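Local coordinates for hydroxyethylthiazole kinase (Pyrococcus horikoshii, PDB 3HPD), which catalyses the ATP-dependent phosphorylation of the hydroxyl group of 4-methyl-5-beta-hydroxyethylthiazole, a magnesium-dependent step on the way to thiamine diphosphate, at the interface of chains A and B. Coordinates in Å, arbitrary orientation; residue numbers count along the deposited sequence, not the author numbering. Chains: chain A/B, Hydroxyethylthiazole kinase.

Contact 1: the interface of chains A and B. Residues chain A 25, 29, 189-191, 239; chain B 28, 32.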
ATOM      1  N   VAL A  25      -3.104   5.065   2.166  1.00  9.83           N
ATOM      2  CA  VAL A  25      -3.630   3.776   2.591  1.00 10.76           C
ATOM      3  C   VAL A  25      -4.333   3.020   1.467  1.00 11.03           C
ATOM      4  O   VAL A  25      -4.362   1.788   1.469  1.00 13.01           O
ATOM      5  CB  VAL A  25      -4.631   3.959   3.763  1.00 12.09           C
ATOM      6  CG1 VAL A  25      -5.168   2.607   4.224  1.00 13.31           C
ATOM      7  CG2 VAL A  25      -3.954   4.679   4.913  1.00 10.36           C
ATOM      8  N   THR A  29      -4.769  -0.531  -3.388  1.00 10.31           N
ATOM      9  CA  THR A  29      -6.096  -1.044  -3.220  1.00 11.79           C
ATOM     10  C   THR A  29      -7.119  -0.475  -4.236  1.00 11.58           C
ATOM     11  O   THR A  29      -7.828  -1.238  -4.909  1.00 11.00           O
ATOM     12  CB  THR A  29      -6.423  -0.793  -1.730  1.00 15.14           C
ATOM     13  OG1 THR A  29      -6.551  -2.044  -1.046  1.00 19.50           O
ATOM     14  CG2 THR A  29      -7.577   0.074  -1.570  1.00 15.30           C
ATOM     15  N   ARG A 189     -14.571  -4.262   8.134  1.00 10.91           N
ATOM     16  CA  ARG A 189     -13.289  -4.777   8.609  1.00 11.35           C
ATOM     17  C   ARG A 189     -12.187  -4.703   7.558  1.00 10.86           C
ATOM     18  O   ARG A 189     -11.111  -5.279   7.729  1.00 12.29           O
ATOM     19  CB  ARG A 189     -13.439  -6.223   9.098  1.00 12.79           C
ATOM     20  CG  ARG A 189     -14.414  -6.391  10.251  1.00 13.62           C
ATOM     21  CD  ARG A 189     -14.137  -5.410  11.386  1.00 18.51           C
ATOM     22  NE  ARG A 189     -14.931  -5.733  12.567  1.00 22.63           N
ATOM     23  CZ  ARG A 189     -14.496  -6.467  13.586  1.00 23.35           C
ATOM     24  NH1 ARG A 189     -13.261  -6.950  13.582  1.00 23.09           N
ATOM     25  NH2 ARG A 189     -15.308  -6.737  14.600  1.00 22.25           N
ATOM     26  N   VAL A 190     -12.463  -3.999   6.466  1.00 10.44           N
ATOM     27  CA  VAL A 190     -11.479  -3.818   5.405  1.00 11.34           C
ATOM     28  C   VAL A 190     -11.356  -2.307   5.234  1.00 11.86           C
ATOM     29  O   VAL A 190     -12.352  -1.618   5.037  1.00 12.30           O
ATOM     30  CB  VAL A 190     -11.940  -4.466   4.086  1.00 11.68           C
ATOM     31  CG1 VAL A 190     -10.870  -4.290   3.008  1.00 12.93           C
ATOM     32  CG2 VAL A 190     -12.211  -5.951   4.310  1.00 11.23           C
ATOM     33  N   THR A 191     -10.140  -1.785   5.310  1.00 11.31           N
ATOM     34  CA  THR A 191      -9.958  -0.345   5.207  1.00 10.86           C
ATOM     35  C   THR A 191     -10.101   0.230   3.800  1.00 12.11           C
ATOM     36  O   THR A 191      -9.725  -0.399   2.806  1.00 12.03           O
ATOM     37  CB  THR A 191      -8.589   0.081   5.790  1.00 13.14           C
ATOM     38  OG1 THR A 191      -8.585   1.501   5.998  1.00 13.39           O
ATOM     39  CG2 THR A 191      -7.455  -0.296   4.842  1.00  9.78           C
ATOM     40  N   HIS A 239     -11.190  -9.595   1.669  1.00  9.44           N
ATOM     41  CA  HIS A 239     -10.608  -8.470   0.935  1.00  9.47           C
ATOM     42  C   HIS A 239     -10.159  -8.924  -0.456  1.00  9.56           C
ATOM     43  O   HIS A 239     -10.437  -8.262  -1.457  1.00 10.59           O
ATOM     44  CB  HIS A 239      -9.405  -7.907   1.708  1.00 10.35           C
ATOM     45  CG  HIS A 239      -8.760  -6.721   1.058  1.00 11.48           C
ATOM     46  ND1 HIS A 239      -7.544  -6.218   1.471  1.00 12.34           N
ATOM     47  CD2 HIS A 239      -9.161  -5.933   0.030  1.00 13.48           C
ATOM     48  CE1 HIS A 239      -7.224  -5.174   0.725  1.00 13.12           C
ATOM     49  NE2 HIS A 239      -8.190  -4.980  -0.156  1.00 14.03           N
TER
ATOM     50  N   ASN B  28      -1.638   0.426   4.395  1.00  9.37           N
ATOM     51  CA  ASN B  28      -2.830  -0.409   4.246  1.00  9.41           C
ATOM     52  C   ASN B  28      -2.812  -1.616   5.161  1.00  9.42           C
ATOM     53  O   ASN B  28      -3.794  -2.000   5.793  1.00 10.29           O
ATOM     54  CB  ASN B  28      -2.915  -0.893   2.803  1.00 10.35           C
ATOM     55  CG  ASN B  28      -4.184  -1.649   2.523  1.00 10.71           C
ATOM     56  OD1 ASN B  28      -4.233  -2.876   2.609  1.00 14.01           O
ATOM     57  ND2 ASN B  28      -5.237  -0.913   2.207  1.00 11.60           N
ATOM     58  N   ASN B  32      -5.462  -2.561   8.108  1.00  8.41           N
ATOM     59  CA  ASN B  32      -6.273  -3.765   8.049  1.00  7.94           C
ATOM     60  C   ASN B  32      -6.001  -4.708   9.211  1.00  8.51           C
ATOM     61  O   ASN B  32      -6.884  -5.462   9.618  1.00  9.27           O
ATOM     62  CB  ASN B  32      -6.075  -4.486   6.716  1.00  8.34           C
ATOM     63  CG  ASN B  32      -6.902  -3.873   5.607  1.00  9.64           C
ATOM     64  OD1 ASN B  32      -8.028  -3.429   5.842  1.00  8.58           O
ATOM     65  ND2 ASN B  32      -6.361  -3.858   4.395  1.00  9.14           N
TER
HETATM   66  O   HOH W   1      -8.765  -6.569   7.920  1.00 10.44           O
HETATM   67  O   HOH W   2      -7.947  -2.407   2.176  1.00 10.89           O

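Contact 2: the interface of chains A and B. Residues chain A 98-101; chain B 49, 52-53, 56.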
ATOM      1  N   ALA A  98     -14.172  15.321  11.172  1.00 17.40           N
ATOM      2  CA  ALA A  98     -13.226  14.835  12.178  1.00 17.25           C
ATOM      3  C   ALA A  98     -12.194  15.914  12.506  1.00 16.25           C
ATOM      4  O   ALA A  98     -11.758  16.045  13.650  1.00 16.89           O
ATOM      5  CB  ALA A  98     -12.529  13.580  11.677  1.00 18.38           C
ATOM      6  N   THR A  99     -11.784  16.669  11.492  1.00 15.10           N
ATOM      7  CA  THR A  99     -10.831  17.757  11.693  1.00 14.12           C
ATOM      8  C   THR A  99     -11.281  18.912  10.814  1.00 14.80           C
ATOM      9  O   THR A  99     -11.861  18.693   9.747  1.00 14.53           O
ATOM     10  CB  THR A  99      -9.381  17.369  11.299  1.00 13.31           C
ATOM     11  OG1 THR A  99      -9.288  17.221   9.876  1.00 14.47           O
ATOM     12  CG2 THR A  99      -8.964  16.069  11.984  1.00 14.11           C
ATOM     13  N   LYS A 100     -11.033  20.135  11.268  1.00 14.30           N
ATOM     14  CA  LYS A 100     -11.420  21.321  10.514  1.00 15.88           C
ATOM     15  C   LYS A 100     -10.682  21.351   9.182  1.00 15.67           C
ATOM     16  O   LYS A 100     -11.229  21.782   8.168  1.00 15.27           O
ATOM     17  CB  LYS A 100     -11.084  22.590  11.303  1.00 17.96           C
ATOM     18  CG  LYS A 100     -11.795  22.725  12.643  1.00 23.85           C
ATOM     19  CD  LYS A 100     -11.288  23.958  13.387  1.00 26.83           C
ATOM     20  CE  LYS A 100     -11.895  24.072  14.775  1.00 31.05           C
ATOM     21  NZ  LYS A 100     -11.342  25.240  15.517  1.00 33.14           N
ATOM     22  N   PHE A 101      -9.434  20.896   9.199  1.00 15.53           N
ATOM     23  CA  PHE A 101      -8.598  20.861   8.002  1.00 15.43           C
ATOM     24  C   PHE A 101      -9.275  20.077   6.879  1.00 15.01           C
ATOM     25  O   PHE A 101      -9.320  20.529   5.737  1.00 16.06           O
ATOM     26  CB  PHE A 101      -7.236  20.239   8.347  1.00 16.96           C
ATOM     27  CG  PHE A 101      -6.231  20.280   7.222  1.00 18.65           C
ATOM     28  CD1 PHE A 101      -6.033  21.443   6.483  1.00 18.40           C
ATOM     29  CD2 PHE A 101      -5.451  19.160   6.930  1.00 17.11           C
ATOM     30  CE1 PHE A 101      -5.069  21.494   5.473  1.00 19.35           C
ATOM     31  CE2 PHE A 101      -4.485  19.201   5.924  1.00 17.13           C
ATOM     32  CZ  PHE A 101      -4.294  20.371   5.193  1.00 19.33           C
TER
ATOM     33  N   GLU B  49      -3.671  19.225  11.278  1.00 13.28           N
ATOM     34  CA  GLU B  49      -4.721  18.461  11.946  1.00 13.55           C
ATOM     35  C   GLU B  49      -4.217  17.511  13.031  1.00 13.30           C
ATOM     36  O   GLU B  49      -5.007  16.767  13.606  1.00 13.54           O
ATOM     37  CB  GLU B  49      -5.530  17.653  10.921  1.00 13.07           C
ATOM     38  CG  GLU B  49      -4.778  16.474  10.311  1.00 13.26           C
ATOM     39  CD  GLU B  49      -5.627  15.676   9.335  1.00 16.45           C
ATOM     40  OE1 GLU B  49      -6.847  15.937   9.244  1.00 16.72           O
ATOM     41  OE2 GLU B  49      -5.074  14.780   8.661  1.00 15.73           O
ATOM     42  N   GLU B  52      -6.111  17.949  16.529  1.00 14.77           N
ATOM     43  CA  GLU B  52      -7.480  17.445  16.508  1.00 14.28           C
ATOM     44  C   GLU B  52      -7.556  15.928  16.368  1.00 13.18           C
ATOM     45  O   GLU B  52      -8.421  15.288  16.966  1.00 12.95           O
ATOM     46  CB  GLU B  52      -8.268  18.106  15.378  1.00 14.91           C
ATOM     47  CG  GLU B  52      -8.547  19.577  15.621  1.00 20.65           C
ATOM     48  CD  GLU B  52      -9.140  20.264  14.407  1.00 20.73           C
ATOM     49  OE1 GLU B  52     -10.273  19.922  14.024  1.00 21.65           O
ATOM     50  OE2 GLU B  52      -8.462  21.141  13.836  1.00 26.03           O
ATOM     51  N   MET B  53      -6.647  15.353  15.589  1.00 13.57           N
ATOM     52  CA  MET B  53      -6.651  13.909  15.386  1.00 12.65           C
ATOM     53  C   MET B  53      -6.177  13.158  16.637  1.00 12.08           C
ATOM     54  O   MET B  53      -6.763  12.143  17.016  1.00 13.08           O
ATOM     55  CB  MET B  53      -5.778  13.546  14.179  1.00 15.62           C
ATOM     56  CG  MET B  53      -6.159  12.226  13.529  1.00 18.98           C
ATOM     57  SD  MET B  53      -7.880  12.222  12.962  1.00 20.02           S
ATOM     58  CE  MET B  53      -7.692  12.720  11.241  1.00 17.41           C
ATOM     59  N   LEU B  56      -8.777  13.111  19.191  1.00 13.21           N
ATOM     60  CA  LEU B  56      -9.802  12.151  18.815  1.00 14.44           C
ATOM     61  C   LEU B  56      -9.375  10.717  19.128  1.00 14.33           C
ATOM     62  O   LEU B  56     -10.192   9.893  19.542  1.00 13.24           O
ATOM     63  CB  LEU B  56     -10.078  12.295  17.315  1.00 16.73           C
ATOM     64  CG  LEU B  56     -11.506  12.328  16.776  1.00 22.79           C
ATOM     65  CD1 LEU B  56     -12.374  13.221  17.635  1.00 23.11           C
ATOM     66  CD2 LEU B  56     -11.474  12.828  15.335  1.00 23.09           C
TER
HETATM   67  O   HOH W   3      -7.621  20.629  11.453  1.00 19.33           O

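Contact 1: the interface of chains A and B
The amide of B:Asn32 crosses the ring of A:His239 at about a right angle, the two planes 61° apart, ND2 of the asparagine lying 3.9 Å from ND1 of the histidine, a contact without a direct bond. Within chain A, A:Val190 CG1 sits over one face of that ring, toward its rim, while A:Thr29 OG1 comes up to the edge in the ring plane. The amide of B:Asn32 is used at both ends. Its OD1 accepts the backbone N of A:Thr191 at 2.7 Å in a nearly straight bond (174° at H), with the donor in the carbonyl plane. Its ND2 reaches water 2, which also meets A:Thr191 O. A second amide, from B:Asn28 one helical turn earlier, joins the same water through ND2 and gives a hydrogen bond to A:Val25 O at 2.9 Å, close to its own amide plane. With CG anti to the backbone N (chi1 -174°), this side chain is carried out from helix 27-37 toward the carbonyl of A:Val25. The methyl CG2 of A:Thr191 touches both amides, 3.3 Å from B:Asn32 OD1 and 3.5 Å from B:Asn28 ND2, which may limit how either turns. A:Val25 CG1 packs on B:Asn28 CA at 3.8 Å, and water 1 links A:Arg189 O to B:Asn32 O. The direct hydrogen bonds described here run to main-chain groups of chain A, while side chains of A:Val25, A:Thr191 and A:His239 add contacts around them. The patch probably steadies the segment leading into A:Gly192, a predicted substrate-binding residue, against the neighbouring subunit, and so may help shape the thiazole pocket.

Contact 2: the interface of chains A and B
A:Thr99 and A:Lys100 hydrogen-bond to two glutamates of chain B. The hydroxyl OG1 of A:Thr99 donates to the carboxylate oxygen OE1 of B:Glu49 at 2.8 Å, meeting it nearly along its C-O axis. A chi1 of 70° places OG1 between the backbone N and the carbonyl carbon, turning the hydroxyl toward that glutamate. B:Glu52, extended beyond CG, takes the backbone N of A:Lys100 on OE1 at 2.9 Å, on the syn side and 24° out of the carboxylate plane. Water carries the other half of this grip: water 3 bridges B:Glu52 OE2 and the backbone N of A:Phe101. The carboxylate therefore caps the first turn of helix 100-112 from the neighbouring subunit, where the helix end would favour a negative charge. Charge adds a looser term, since A:Lys100 NZ stays 5.3 Å from B:Glu52 OE2, too far for contact but of opposite sign. Replacing B:Glu52 by an alanine here would probably leave A:Lys100 N without its acceptor and water 3 without its carboxylate partner, taking the cap off the helix.

Apolar contacts fill in around the bonds. The aliphatic stem of A:Lys100 passes the B:Glu52 carboxylate at about a right angle, CG 4.0 Å from CD. CB of A:Phe101 packs on CB of B:Glu49. At the far end A:Ala98 CB rests against B:Leu56 CD2 at 3.9 Å. The methyl of A:Thr99 lies against B:Glu49 OE1 and helix 50-56, where CG2 touches the terminal methyl CE of the bent B:Met53 chain at 3.7 Å.

Contact 1 and contact 2 lie along the same A-B interface, with the centres of their C-alpha atoms about 22 Å apart, and share no residue. In chain B they draw on helix 27-37 and on helix 50-56 with the residue before it, which come close together in sequence, while chain A supplies well-separated stretches from residue 25 to residue 239. The interface is not an exact two-fold, so the chains present largely different surfaces, although helix 27-37 takes part from both sides of contact 1. This suits the trimers typical of Thz kinases, in which both contacts would recur at every junction and help to hold it at well-separated places.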